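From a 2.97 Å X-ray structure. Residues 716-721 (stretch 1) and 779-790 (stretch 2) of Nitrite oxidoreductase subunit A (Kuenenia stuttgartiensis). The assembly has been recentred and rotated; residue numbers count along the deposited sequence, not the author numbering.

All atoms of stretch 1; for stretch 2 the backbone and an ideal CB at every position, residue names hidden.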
# COMPACT_ATOMS: atom_id res chain seq x y z
N PHE B 716 18.77 12.12 -2.46
CA PHE B 716 19.62 11.24 -1.64
C PHE B 716 20.22 10.06 -2.37
O PHE B 716 19.65 9.51 -3.28
CB PHE B 716 18.81 10.63 -0.50
CG PHE B 716 17.87 11.62 0.11
CD1 PHE B 716 18.23 12.94 0.21
CD2 PHE B 716 16.63 11.23 0.56
CE1 PHE B 716 17.36 13.86 0.77
CE2 PHE B 716 15.76 12.14 1.11
CZ PHE B 716 16.14 13.45 1.22
N ILE B 717 21.36 9.67 -1.84
CA ILE B 717 22.16 8.50 -2.21
C ILE B 717 22.14 7.54 -1.03
O ILE B 717 22.36 7.95 0.11
CB ILE B 717 23.60 8.89 -2.57
CG1 ILE B 717 23.63 9.79 -3.81
CG2 ILE B 717 24.44 7.64 -2.79
CD1 ILE B 717 24.99 10.40 -4.05
N GLN B 718 21.87 6.27 -1.31
CA GLN B 718 21.86 5.23 -0.28
C GLN B 718 22.77 4.10 -0.74
O GLN B 718 22.55 3.54 -1.82
CB GLN B 718 20.44 4.72 0.01
CG GLN B 718 19.34 5.79 -0.05
CD GLN B 718 18.92 6.31 1.32
OE1 GLN B 718 19.47 5.92 2.35
NE2 GLN B 718 17.91 7.18 1.33
N ILE B 719 23.76 3.76 0.08
CA ILE B 719 24.64 2.62 -0.14
C ILE B 719 24.49 1.70 1.07
O ILE B 719 24.56 2.16 2.22
CB ILE B 719 26.12 3.02 -0.31
CG1 ILE B 719 26.27 4.15 -1.34
CG2 ILE B 719 26.93 1.82 -0.77
CD1 ILE B 719 27.72 4.41 -1.76
N TRP B 720 24.25 0.41 0.81
CA TRP B 720 24.00 -0.52 1.89
C TRP B 720 24.50 -1.92 1.52
O TRP B 720 24.79 -2.21 0.35
CB TRP B 720 22.52 -0.54 2.26
CG TRP B 720 21.67 -1.34 1.34
CD1 TRP B 720 21.16 -2.58 1.58
CD2 TRP B 720 21.22 -0.95 0.04
NE1 TRP B 720 20.40 -2.98 0.51
CE2 TRP B 720 20.43 -2.01 -0.45
CE3 TRP B 720 21.40 0.18 -0.76
CZ2 TRP B 720 19.82 -1.97 -1.70
CZ3 TRP B 720 20.80 0.21 -2.00
CH2 TRP B 720 20.02 -0.85 -2.46
N GLY B 721 24.67 -2.74 2.54
CA GLY B 721 25.06 -4.13 2.40
C GLY B 721 25.85 -4.65 3.59
O GLY B 721 26.45 -3.90 4.36
N UNK B 779 26.93 14.26 -10.88
CA UNK B 779 26.28 14.37 -9.59
C UNK B 779 27.05 13.69 -8.46
O UNK B 779 26.69 13.87 -7.30
CB UNK B 779 24.87 13.78 -9.68
N UNK B 780 28.09 12.91 -8.77
CA UNK B 780 28.71 12.10 -7.74
C UNK B 780 30.23 12.05 -7.76
O UNK B 780 30.81 11.41 -6.87
CB UNK B 780 28.17 10.67 -7.85
N UNK B 781 30.91 12.68 -8.71
CA UNK B 781 32.37 12.73 -8.63
C UNK B 781 32.78 13.54 -7.41
O UNK B 781 32.27 14.64 -7.17
CB UNK B 781 32.97 13.33 -9.90
N UNK B 782 33.69 12.98 -6.62
CA UNK B 782 34.06 13.53 -5.34
C UNK B 782 33.59 12.69 -4.18
O UNK B 782 34.17 12.75 -3.09
CB UNK B 782 33.51 14.95 -5.20
N UNK B 783 32.54 11.90 -4.39
CA UNK B 783 32.03 10.97 -3.40
C UNK B 783 32.79 9.66 -3.49
O UNK B 783 33.19 9.23 -4.58
CB UNK B 783 30.53 10.74 -3.59
N UNK B 784 33.00 9.04 -2.35
CA UNK B 784 33.64 7.74 -2.29
C UNK B 784 32.67 6.76 -1.65
O UNK B 784 31.93 7.12 -0.73
CB UNK B 784 34.96 7.80 -1.51
N UNK B 785 32.63 5.53 -2.18
CA UNK B 785 31.74 4.51 -1.60
C UNK B 785 32.09 4.25 -0.15
O UNK B 785 31.21 4.15 0.71
CB UNK B 785 31.82 3.21 -2.39
N UNK B 786 33.38 4.15 0.14
CA UNK B 786 33.87 3.92 1.49
C UNK B 786 33.50 5.08 2.42
O UNK B 786 33.09 4.86 3.56
CB UNK B 786 35.39 3.72 1.47
N UNK B 787 33.69 6.32 1.96
CA UNK B 787 33.40 7.50 2.79
C UNK B 787 31.90 7.68 3.03
O UNK B 787 31.48 8.00 4.15
CB UNK B 787 33.97 8.76 2.13
N UNK B 788 31.08 7.48 2.00
CA UNK B 788 29.63 7.66 2.16
C UNK B 788 29.09 6.65 3.17
O UNK B 788 28.29 6.99 4.05
CB UNK B 788 28.91 7.51 0.82
N UNK B 789 29.58 5.44 3.05
CA UNK B 789 29.16 4.30 3.86
C UNK B 789 29.56 4.53 5.30
O UNK B 789 29.16 3.75 6.11
CB UNK B 789 29.77 3.00 3.34
N UNK B 790 30.44 5.47 5.58
CA UNK B 790 30.91 5.62 6.98
C UNK B 790 30.31 6.81 7.73
O UNK B 790 30.64 6.97 8.87
CB UNK B 790 32.43 5.76 6.99

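Stretch 1 is a strand from Phe716 to Trp720 whose side chains alternate, so Ile717 and Ile719 face stretch 2 while Gln718 and Trp720 turn away. What it offers is therefore two branched aliphatic side chains and the strand backbone, with no charge in reach. The rule to expect is shape and greasiness, and no hydrogen bond crosses the contact.

Position 779 points toward the strand, but its ideal CB has nothing of the strand within 5.5 Å, so stretch 1 barely constrains it; many residues would do. It is Thr779, whose OG1 is hydrogen-bonded elsewhere in the structure.

At 780 the CB aims toward the strand and lies 5.0 Å from Ile717 CD1. That gap asks for an apolar side chain with some reach: leucine, isoleucine or methionine. Met780 fills it, bringing CG to 3.6 Å from Ile717 CD1.

Positions 781 and 782 are the corners of a type II turn, closed by the backbone hydrogen bond from N of residue 783 to O of Met780 (3.1 Å). Position 781 is out of reach of stretch 1, and a long polar residue would suit it as well as most; it is Lys781. At 782, phi is 110° and psi -24°, where a CB would jam against the carbonyl O of Lys781. The backbone alone calls for glycine, and the residue is Gly782.

Position 783 points toward the strand again, yet its ideal CB finds nothing within 5.5 Å. A small residue would fall short, whereas a long aliphatic or an aromatic could reach Ile717. Tyr783 does so lightly: its CE2 lies 4.3 Å from Ile717 CD1, the methyl approaching the ring obliquely. Ile717 thus meets both Met780 and Tyr783 through its CD1.

Position 784 turns away, right before a helix, where serine, threonine, aspartate or asparagine are the usual choices. Thr784 occupies this N-cap position, although its side chain makes no capping bond.

At 785, CA-to-CB runs sideways, and the ideal CB is already 4.3 Å from Ile719 CD1. A small or slim residue such as alanine, serine or cysteine would fit the approach. In Cys785 the CA comes closer still, 4.0 Å from Ile719 CD1, so backbone and side chain both pack here.

Positions 786 and 787 face away from or lie beyond the reach of the strand and are left free by stretch 1, so polar residues are among many that would do; they are Glu786 and Asp787.

Position 788 returns toward the strand, its CB 4.2 Å from Ile719 CD1. Valine, isoleucine or leucine would suit. Ile788 sets its CG2 3.7 Å from that same Ile719 CD1, joining Cys785 around the end of Ile719.

Position 789, whose CA is the nearest to that of Ile719, starts sideways, so a side chain must bend back to pack. Leucine or methionine could. Leu789 brings CG to 4.0 Å from Ile719 CG2 and CD2 to 3.4 Å from Ile719 O, against the backbone itself.

Position 790 is out of reach; polar residues suit it, and it is Asn790.

Stretch 2 (779-790) TMKGYTCEDILN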
# COMPACT_ATOMS: atom_id res chain seq x y z
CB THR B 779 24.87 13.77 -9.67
OG1 THR B 779 24.96 12.37 -9.95
CG2 THR B 779 24.07 14.44 -10.77
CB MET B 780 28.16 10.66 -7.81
CG MET B 780 26.80 10.49 -7.16
SD MET B 780 26.00 8.94 -7.60
CE MET B 780 25.20 9.38 -9.14
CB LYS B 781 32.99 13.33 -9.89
CG LYS B 781 34.52 13.26 -9.85
CD LYS B 781 35.19 13.98 -11.01
CE LYS B 781 36.05 13.03 -11.83
NZ LYS B 781 35.23 12.05 -12.56
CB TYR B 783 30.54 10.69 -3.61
CG TYR B 783 29.65 11.78 -3.12
CD1 TYR B 783 29.65 12.17 -1.78
CD2 TYR B 783 28.78 12.43 -3.99
CE1 TYR B 783 28.82 13.17 -1.34
CE2 TYR B 783 27.96 13.42 -3.56
CZ TYR B 783 27.98 13.79 -2.24
OH TYR B 783 27.14 14.79 -1.82
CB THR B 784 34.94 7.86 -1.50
OG1 THR B 784 35.97 8.40 -2.33
CG2 THR B 784 35.40 6.51 -0.99
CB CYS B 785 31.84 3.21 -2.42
SG CYS B 785 31.21 1.75 -1.57
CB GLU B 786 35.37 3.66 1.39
CG GLU B 786 35.61 2.62 0.26
CD GLU B 786 36.75 2.95 -0.69
OE1 GLU B 786 37.39 4.01 -0.53
OE2 GLU B 786 36.97 2.16 -1.64
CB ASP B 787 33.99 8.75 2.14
CG ASP B 787 35.45 8.95 2.50
OD1 ASP B 787 35.87 8.47 3.58
OD2 ASP B 787 36.18 9.58 1.72
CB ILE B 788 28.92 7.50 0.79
CG1 ILE B 788 28.87 8.82 0.04
CG2 ILE B 788 27.50 6.94 0.98
CD1 ILE B 788 28.72 8.64 -1.45
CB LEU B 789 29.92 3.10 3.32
CG LEU B 789 29.13 2.05 2.55
CD1 LEU B 789 29.94 0.78 2.46
CD2 LEU B 789 27.80 1.77 3.20
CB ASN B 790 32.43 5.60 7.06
CG ASN B 790 32.91 5.59 8.48
OD1 ASN B 790 33.19 4.54 9.04
ND2 ASN B 790 32.93 6.75 9.10
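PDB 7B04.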